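Local coordinates for envelope glycoprotein (PDB 5XEA), which probably attaches the virus to its host-cell receptor and then drives fusion of the viral envelope with the host membrane, at residues Thr6-Gly9 with Pro10-Leu13; Leu306-Arg309 with Phe310-Leu313; Gly415-Gln418 with Ser419-Gly422. All blocks are in the same frame, centred on the assembly; numbering follows the deposited sequence.

The three contacts are all local, each within one continuous run of chain, and all touch the second subunit of the trimer. Contact 1 is a surface contact of an N-terminal loop and strand 11-13; contact 2 lies about 27 Å away, centre to centre, on helix 282-327, in a largely buried part of the trimer. Contact 3, also buried, where a loop enters helix 421-437, is centred about 53 Å from contact 2's centre and about 75 Å from contact 1's. Chemistry follows place: a single hydroxyl pair spans the loop of contact 1, in contact 2 regular helix bonds run beside an arginine-centred polar cluster and a buried phenylalanine ring, and turn bonds of uneven quality shape contact 3.

Contact 1. Residues Thr6-Gly9 with Pro10-Leu13; sequences TATG and PYIL
Gly-9 and Pro-10 are joined by a cis peptide bond that brings their CA atoms to 3.0 Å, and a second cis peptide, before Thr-8, adds to the irregular course of the chain as it enters strand 11-13. Gly-9 takes up a positive phi of 112°, and the bend folds the ring of Tyr-11 back toward Thr-8. There the side chains meet at their ends: Thr-8 OG1 lies 2.8 Å from Tyr-11 OH in a hydrogen bond that either hydroxyl could donate. Chi1 of -63° sets the Tyr-11 ring beside its own backbone N, and chi2 of -84° turns the CE2 edge to the loop. The methyl of Thr-8 comes up in the ring plane at this edge, CG2 being 3.5 Å from CE2. The amide N of Gly-9 approaches CE2 at 3.6 Å, obliquely to the ring. Leu-352 of the second subunit packs on both Thr-8 and Tyr-11, while residues 11-13 pair in parallel with a strand of the third subunit. The bond joins two neutral hydroxyls, each able to donate and to accept, and with the methyl at the ring edge would limit the movement of the phenol without involving charge.

Contact 2. Residues Leu306-Arg309 with Phe310-Leu313; sequences LDSR and FRQL
Four successive backbone bonds of the alpha-helical i to i+4 kind join Leu-306-Arg-309 to Phe-310-Leu-313, among them Arg-311 N to Asp-307 O at 2.9 Å and Leu-313 N to Arg-309 O at 2.8 Å.

The side-chain polar contacts gather round the guanidinium of Arg-311. Its chain leaves anti to the backbone N and then bends at chi3 (53°), which curls the group back over Ser-308. Arg-311 NH2 donates to Ser-308 OG, 3.2 Å away and nearly straight at 164°, with OG in the guanidinium plane, while the carbonyl O of Ser-308 lies over one face. Arg-311 NH1 and NH2 both donate to Gln-312 OE1, the NH1 bond being 2.9 Å long, and reach that oxygen from opposite faces of the amide plane. A water accepts from Arg-311 NE at 3.1 Å and bonds weakly to Ser-308 OG. Glu-315 forms a salt bridge with NH1, so the charge is held on several sides.

Helix 282-327 packs against its copies in the trimer: Leu-306 packs on Leu-306 of the second subunit and the Phe-310 ring meets Phe-310 of that subunit edge-to-face, consistent with the central helical bundle of a class III fusion protein. Asp-307 is paired in a salt bridge with Arg-309 of the third subunit, whose Ser-401 O accepts from Arg-309 NH2, and Arg-309 makes a cation-pi contact with Phe-310 of the second subunit.

Contacts of the Phe-310 ring with the backbone of the preceding turn form a third group. Its CG lies anti to the carbonyl carbon (chi1 -72°), laying the ring back along that turn. Leu-306 O lies 3.0 Å from Phe-310 CD2, oblique to the ring, and Asp-307 CA sits at the ring edge, near its plane.

Contact 3. Residues Gly415-Gln418 with Ser419-Gly422; sequences GTVQ and SEDG
The carboxylate of Glu-420 and the peptide carbonyl of Val-417 are the flat groups that meet here: OE1 reaches the flank of Val-417, 3.7 Å from CG1 and 3.3 Å from CA, as the two side chains pass at a slant. At the carbonyl itself, Glu-420 N donates to Val-417 O over 2.9 Å at 161°, but from above the carbonyl plane, 51° out of it. Glu-420 OE1 also lies 3.3 Å from that same oxygen, a pair of acceptors with no hydrogen bond between them. OE2 is held instead by Phe-150 N, which helps to fix the carboxylate.

Thr-416 and Ser-419 meet on another flank of the turn. Thr-416 carries OG1 between its backbone N and carbonyl carbon (chi1 57°), facing Ser-419, whose amide N bonds weakly to Thr-416 O at 3.0 Å and, also weakly, to Thr-416 OG1 at 3.4 Å. The two hydroxyl oxygens, Thr-416 OG1 and Ser-419 OG, are 3.0 Å apart. Beyond the turn, Gln-418 NE2 reaches Val-277 O, and Phe-270 of the second subunit packs on Ser-419.

The arrangement is that of two overlapping type I turns, 416-419 and 417-420, leading to Glu-420 at the N-cap position of helix 421-437.

Contact 1. Residues Thr6-Gly9 with Pro10-Leu13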
ATOM      1  N   THR B   6      16.991  65.688 -22.955  1.00123.47           N
ATOM      2  CA  THR B   6      15.671  65.287 -22.469  1.00123.36           C
ATOM      3  C   THR B   6      15.669  63.871 -21.899  1.00128.65           C
ATOM      4  O   THR B   6      16.626  63.101 -22.036  1.00125.61           O
ATOM      5  CB  THR B   6      14.601  65.395 -23.571  1.00117.64           C
ATOM      6  OG1 THR B   6      13.293  65.253 -22.995  1.00115.39           O
ATOM      7  CG2 THR B   6      14.805  64.319 -24.624  1.00115.03           C
ATOM      8  N   ALA B   7      14.559  63.570 -21.221  1.00129.82           N
ATOM      9  CA  ALA B   7      14.238  62.281 -20.586  1.00115.09           C
ATOM     10  C   ALA B   7      15.288  61.855 -19.532  1.00103.76           C
ATOM     11  O   ALA B   7      16.348  62.483 -19.433  1.00 99.53           O
ATOM     12  CB  ALA B   7      14.079  61.201 -21.680  1.00111.48           C
ATOM     13  N   THR B   8      15.002  60.852 -18.693  1.00100.70           N
ATOM     14  CA  THR B   8      13.664  60.343 -18.364  1.00 89.77           C
ATOM     15  C   THR B   8      13.704  59.906 -16.908  1.00 83.36           C
ATOM     16  O   THR B   8      14.779  59.773 -16.327  1.00 80.35           O
ATOM     17  CB  THR B   8      13.213  59.152 -19.247  1.00 88.62           C
ATOM     18  OG1 THR B   8      12.089  58.496 -18.649  1.00 92.27           O
ATOM     19  CG2 THR B   8      14.345  58.166 -19.460  1.00 85.02           C
ATOM     20  N   GLY B   9      12.542  59.682 -16.312  1.00 78.62           N
ATOM     21  CA  GLY B   9      12.501  59.273 -14.923  1.00 82.47           C
ATOM     22  C   GLY B   9      11.902  60.312 -13.997  1.00 83.19           C
ATOM     23  O   GLY B   9      11.202  61.217 -14.452  1.00 87.52           O
ATOM     24  N   PRO B  10      12.205  60.219 -12.690  1.00 78.87           N
ATOM     25  CA  PRO B  10      13.229  59.375 -12.059  1.00 70.28           C
ATOM     26  C   PRO B  10      12.900  57.870 -11.965  1.00 64.59           C
ATOM     27  O   PRO B  10      11.740  57.474 -11.843  1.00 63.36           O
ATOM     28  CB  PRO B  10      13.328  59.974 -10.661  1.00 73.82           C
ATOM     29  CG  PRO B  10      11.931  60.414 -10.375  1.00 74.49           C
ATOM     30  CD  PRO B  10      11.373  60.905 -11.684  1.00 73.64           C
ATOM     31  N   TYR B  11      13.946  57.050 -12.025  1.00 55.57           N
ATOM     32  CA  TYR B  11      13.859  55.602 -11.884  1.00 61.73           C
ATOM     33  C   TYR B  11      14.514  55.146 -10.585  1.00 59.17           C
ATOM     34  O   TYR B  11      15.305  55.866  -9.963  1.00 54.28           O
ATOM     35  CB  TYR B  11      14.538  54.886 -13.056  1.00 55.02           C
ATOM     36  CG  TYR B  11      13.920  55.136 -14.416  1.00 69.98           C
ATOM     37  CD1 TYR B  11      12.820  54.401 -14.848  1.00 73.75           C
ATOM     38  CD2 TYR B  11      14.457  56.087 -15.283  1.00 72.82           C
ATOM     39  CE1 TYR B  11      12.259  54.614 -16.099  1.00 78.17           C
ATOM     40  CE2 TYR B  11      13.905  56.307 -16.534  1.00 75.56           C
ATOM     41  CZ  TYR B  11      12.803  55.570 -16.936  1.00 78.64           C
ATOM     42  OH  TYR B  11      12.247  55.786 -18.177  1.00 84.24           O
ATOM     43  N   ILE B  12      14.191  53.918 -10.194  1.00 57.03           N
ATOM     44  CA  ILE B  12      14.822  53.265  -9.054  1.00 55.20           C
ATOM     45  C   ILE B  12      15.005  51.785  -9.380  1.00 52.58           C
ATOM     46  O   ILE B  12      14.248  51.210 -10.169  1.00 49.41           O
ATOM     47  CB  ILE B  12      13.979  53.467  -7.780  1.00 58.82           C
ATOM     48  CG1 ILE B  12      14.798  53.136  -6.538  1.00 64.68           C
ATOM     49  CG2 ILE B  12      12.698  52.629  -7.852  1.00 55.68           C
ATOM     50  CD1 ILE B  12      14.095  53.467  -5.252  1.00 69.52           C
ATOM     51  N   LEU B  13      16.039  51.174  -8.793  1.00 48.28           N
ATOM     52  CA  LEU B  13      16.266  49.737  -8.953  1.00 53.91           C
ATOM     53  C   LEU B  13      15.316  48.963  -8.051  1.00 50.09           C
ATOM     54  O   LEU B  13      15.309  49.161  -6.832  1.00 51.03           O
ATOM     55  CB  LEU B  13      17.713  49.372  -8.628  1.00 52.29           C
ATOM     56  CG  LEU B  13      18.801  49.799  -9.611  1.00 55.57           C
ATOM     57  CD1 LEU B  13      20.149  49.235  -9.186  1.00 56.18           C
ATOM     58  CD2 LEU B  13      18.452  49.364 -11.015  1.00 50.74           C
TER

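Contact 2. Residues Leu306-Arg309 with Phe310-Leu313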
ATOM      1  N   LEU B 306      15.617  28.171 -10.138  1.00 42.44           N
ATOM      2  CA  LEU B 306      16.808  28.437  -9.335  1.00 47.47           C
ATOM      3  C   LEU B 306      18.053  28.561 -10.207  1.00 47.47           C
ATOM      4  O   LEU B 306      18.860  29.484 -10.023  1.00 41.65           O
ATOM      5  CB  LEU B 306      17.001  27.340  -8.287  1.00 40.82           C
ATOM      6  CG  LEU B 306      15.928  27.337  -7.201  1.00 45.31           C
ATOM      7  CD1 LEU B 306      16.158  26.206  -6.195  1.00 47.03           C
ATOM      8  CD2 LEU B 306      15.884  28.698  -6.506  1.00 42.33           C
ATOM      9  N   ASP B 307      18.239  27.627 -11.149  1.00 40.37           N
ATOM     10  CA  ASP B 307      19.385  27.697 -12.055  1.00 39.65           C
ATOM     11  C   ASP B 307      19.311  28.944 -12.925  1.00 47.82           C
ATOM     12  O   ASP B 307      20.334  29.583 -13.205  1.00 48.98           O
ATOM     13  CB  ASP B 307      19.454  26.446 -12.933  1.00 41.08           C
ATOM     14  CG  ASP B 307      20.613  25.520 -12.575  1.00 50.54           C
ATOM     15  OD1 ASP B 307      21.578  25.949 -11.902  1.00 42.47           O
ATOM     16  OD2 ASP B 307      20.563  24.338 -12.994  1.00 55.58           O
ATOM     17  N   SER B 308      18.101  29.319 -13.346  1.00 44.21           N
ATOM     18  CA  SER B 308      17.926  30.570 -14.074  1.00 39.80           C
ATOM     19  C   SER B 308      18.385  31.767 -13.244  1.00 37.89           C
ATOM     20  O   SER B 308      18.976  32.715 -13.778  1.00 41.56           O
ATOM     21  CB  SER B 308      16.462  30.731 -14.472  1.00 38.89           C
ATOM     22  OG  SER B 308      16.281  31.884 -15.262  1.00 49.02           O
ATOM     23  N   ARG B 309      18.088  31.761 -11.943  1.00 40.62           N
ATOM     24  CA  ARG B 309      18.452  32.912 -11.125  1.00 49.05           C
ATOM     25  C   ARG B 309      19.963  33.021 -10.979  1.00 42.97           C
ATOM     26  O   ARG B 309      20.515  34.127 -11.022  1.00 40.16           O
ATOM     27  CB  ARG B 309      17.769  32.832  -9.759  1.00 45.46           C
ATOM     28  CG  ARG B 309      16.254  32.955  -9.855  1.00 34.96           C
ATOM     29  CD  ARG B 309      15.617  32.859  -8.499  1.00 39.99           C
ATOM     30  NE  ARG B 309      14.170  33.015  -8.583  1.00 41.34           N
ATOM     31  CZ  ARG B 309      13.367  33.083  -7.531  1.00 43.44           C
ATOM     32  NH1 ARG B 309      13.870  33.015  -6.302  1.00 41.60           N
ATOM     33  NH2 ARG B 309      12.062  33.226  -7.703  1.00 44.34           N
ATOM     34  N   PHE B 310      20.647  31.885 -10.803  1.00 38.97           N
ATOM     35  CA  PHE B 310      22.107  31.894 -10.771  1.00 45.21           C
ATOM     36  C   PHE B 310      22.690  32.334 -12.101  1.00 44.17           C
ATOM     37  O   PHE B 310      23.666  33.101 -12.133  1.00 38.74           O
ATOM     38  CB  PHE B 310      22.627  30.523 -10.377  1.00 37.75           C
ATOM     39  CG  PHE B 310      22.395  30.212  -8.934  1.00 44.47           C
ATOM     40  CD1 PHE B 310      23.121  30.873  -7.953  1.00 44.71           C
ATOM     41  CD2 PHE B 310      21.437  29.291  -8.551  1.00 39.86           C
ATOM     42  CE1 PHE B 310      22.901  30.616  -6.616  1.00 44.24           C
ATOM     43  CE2 PHE B 310      21.215  29.024  -7.221  1.00 46.62           C
ATOM     44  CZ  PHE B 310      21.950  29.695  -6.245  1.00 42.72           C
ATOM     45  N   ARG B 311      22.103  31.873 -13.207  1.00 38.98           N
ATOM     46  CA  ARG B 311      22.504  32.374 -14.514  1.00 43.19           C
ATOM     47  C   ARG B 311      22.400  33.890 -14.554  1.00 44.76           C
ATOM     48  O   ARG B 311      23.332  34.573 -14.980  1.00 47.18           O
ATOM     49  CB  ARG B 311      21.640  31.760 -15.616  1.00 50.55           C
ATOM     50  CG  ARG B 311      21.910  32.374 -16.994  1.00 53.37           C
ATOM     51  CD  ARG B 311      20.738  32.151 -17.973  1.00 47.74           C
ATOM     52  NE  ARG B 311      19.481  32.606 -17.389  1.00 48.03           N
ATOM     53  CZ  ARG B 311      19.150  33.880 -17.173  1.00 51.62           C
ATOM     54  NH1 ARG B 311      19.980  34.870 -17.500  1.00 42.34           N
ATOM     55  NH2 ARG B 311      17.981  34.171 -16.616  1.00 43.97           N
ATOM     56  N   GLN B 312      21.266  34.427 -14.095  1.00 40.93           N
ATOM     57  CA  GLN B 312      21.039  35.862 -14.141  1.00 43.69           C
ATOM     58  C   GLN B 312      21.993  36.604 -13.208  1.00 48.01           C
ATOM     59  O   GLN B 312      22.564  37.636 -13.593  1.00 47.60           O
ATOM     60  CB  GLN B 312      19.594  36.171 -13.768  1.00 42.93           C
ATOM     61  CG  GLN B 312      19.211  37.628 -13.876  1.00 38.13           C
ATOM     62  CD  GLN B 312      18.978  38.043 -15.317  1.00 53.37           C
ATOM     63  OE1 GLN B 312      18.930  37.198 -16.206  1.00 48.19           O
ATOM     64  NE2 GLN B 312      18.847  39.347 -15.557  1.00 45.76           N
ATOM     65  N   LEU B 313      22.184  36.096 -11.981  1.00 36.95           N
ATOM     66  CA  LEU B 313      23.126  36.745 -11.064  1.00 45.16           C
ATOM     67  C   LEU B 313      24.535  36.760 -11.636  1.00 41.19           C
ATOM     68  O   LEU B 313      25.255  37.753 -11.493  1.00 41.44           O
ATOM     69  CB  LEU B 313      23.121  36.065  -9.701  1.00 33.12           C
ATOM     70  CG  LEU B 313      21.860  36.363  -8.871  1.00 45.20           C
ATOM     71  CD1 LEU B 313      21.904  35.588  -7.565  1.00 44.79           C
ATOM     72  CD2 LEU B 313      21.698  37.870  -8.604  1.00 38.31           C
TER
HETATM   73  O   HOH W   1      17.991  29.910 -17.523  1.00 55.77           O

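Contact 3. Residues Gly415-Gln418 with Ser419-Gly422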
ATOM      1  N   GLY B 415       1.944  -4.393   7.659  1.00 40.20           N
ATOM      2  CA  GLY B 415       0.985  -5.285   7.040  1.00 36.60           C
ATOM      3  C   GLY B 415      -0.321  -5.331   7.814  1.00 39.09           C
ATOM      4  O   GLY B 415      -0.439  -4.801   8.918  1.00 37.36           O
ATOM      5  N   THR B 416      -1.333  -5.992   7.231  1.00 37.81           N
ATOM      6  CA  THR B 416      -2.596  -6.097   7.934  1.00 36.04           C
ATOM      7  C   THR B 416      -2.468  -7.091   9.083  1.00 38.07           C
ATOM      8  O   THR B 416      -1.674  -8.037   9.039  1.00 35.67           O
ATOM      9  CB  THR B 416      -3.750  -6.544   7.004  1.00 37.66           C
ATOM     10  OG1 THR B 416      -3.414  -7.794   6.398  1.00 34.61           O
ATOM     11  CG2 THR B 416      -4.037  -5.514   5.927  1.00 34.98           C
ATOM     12  N   VAL B 417      -3.281  -6.862  10.114  1.00 35.37           N
ATOM     13  CA  VAL B 417      -3.379  -7.787  11.241  1.00 38.64           C
ATOM     14  C   VAL B 417      -3.687  -9.201  10.749  1.00 41.86           C
ATOM     15  O   VAL B 417      -3.042 -10.182  11.167  1.00 35.99           O
ATOM     16  CB  VAL B 417      -4.442  -7.278  12.239  1.00 41.19           C
ATOM     17  CG1 VAL B 417      -4.641  -8.245  13.371  1.00 43.59           C
ATOM     18  CG2 VAL B 417      -4.037  -5.899  12.791  1.00 34.79           C
ATOM     19  N   GLN B 418      -4.660  -9.328   9.826  1.00 38.74           N
ATOM     20  CA  GLN B 418      -5.048 -10.652   9.326  1.00 45.08           C
ATOM     21  C   GLN B 418      -3.890 -11.366   8.650  1.00 47.31           C
ATOM     22  O   GLN B 418      -3.903 -12.593   8.570  1.00 42.28           O
ATOM     23  CB  GLN B 418      -6.211 -10.576   8.318  1.00 40.08           C
ATOM     24  CG  GLN B 418      -7.374  -9.688   8.722  1.00 44.09           C
ATOM     25  CD  GLN B 418      -7.166  -8.224   8.317  1.00 43.74           C
ATOM     26  OE1 GLN B 418      -6.312  -7.543   8.870  1.00 37.81           O
ATOM     27  NE2 GLN B 418      -7.958  -7.743   7.366  1.00 42.54           N
ATOM     28  N   SER B 419      -2.902 -10.624   8.142  1.00 41.14           N
ATOM     29  CA  SER B 419      -1.745 -11.247   7.512  1.00 42.25           C
ATOM     30  C   SER B 419      -0.839 -11.938   8.523  1.00 42.60           C
ATOM     31  O   SER B 419      -0.007 -12.759   8.126  1.00 41.26           O
ATOM     32  CB  SER B 419      -0.910 -10.208   6.749  1.00 54.40           C
ATOM     33  OG  SER B 419      -1.478  -9.856   5.505  1.00 55.24           O
ATOM     34  N   GLU B 420      -0.958 -11.615   9.805  1.00 36.94           N
ATOM     35  CA  GLU B 420      -0.022 -12.168  10.774  1.00 40.81           C
ATOM     36  C   GLU B 420      -0.319 -13.639  11.039  1.00 37.87           C
ATOM     37  O   GLU B 420      -1.471 -14.056  11.065  1.00 37.54           O
ATOM     38  CB  GLU B 420      -0.086 -11.382  12.070  1.00 37.54           C
ATOM     39  CG  GLU B 420       0.352  -9.939  11.890  1.00 38.78           C
ATOM     40  CD  GLU B 420       0.137  -9.162  13.140  1.00 46.02           C
ATOM     41  OE1 GLU B 420      -1.032  -8.795  13.404  1.00 50.67           O
ATOM     42  OE2 GLU B 420       1.133  -8.950  13.861  1.00 44.37           O
ATOM     43  N   ASP B 421       0.755 -14.405  11.255  1.00 39.58           N
ATOM     44  CA  ASP B 421       0.653 -15.837  11.498  1.00 41.35           C
ATOM     45  C   ASP B 421      -0.262 -16.156  12.675  1.00 44.39           C
ATOM     46  O   ASP B 421      -1.043 -17.106  12.613  1.00 43.28           O
ATOM     47  CB  ASP B 421       2.049 -16.422  11.724  1.00 42.27           C
ATOM     48  CG  ASP B 421       2.901 -16.401  10.461  1.00 53.02           C
ATOM     49  OD1 ASP B 421       2.335 -16.266   9.348  1.00 48.63           O
ATOM     50  OD2 ASP B 421       4.140 -16.542  10.575  1.00 59.84           O
ATOM     51  N   GLY B 422      -0.189 -15.376  13.754  1.00 41.81           N
ATOM     52  CA  GLY B 422      -1.022 -15.673  14.913  1.00 36.14           C
ATOM     53  C   GLY B 422      -2.511 -15.652  14.608  1.00 37.50           C
ATOM     54  O   GLY B 422      -3.254 -16.532  15.050  1.00 39.19           O
TER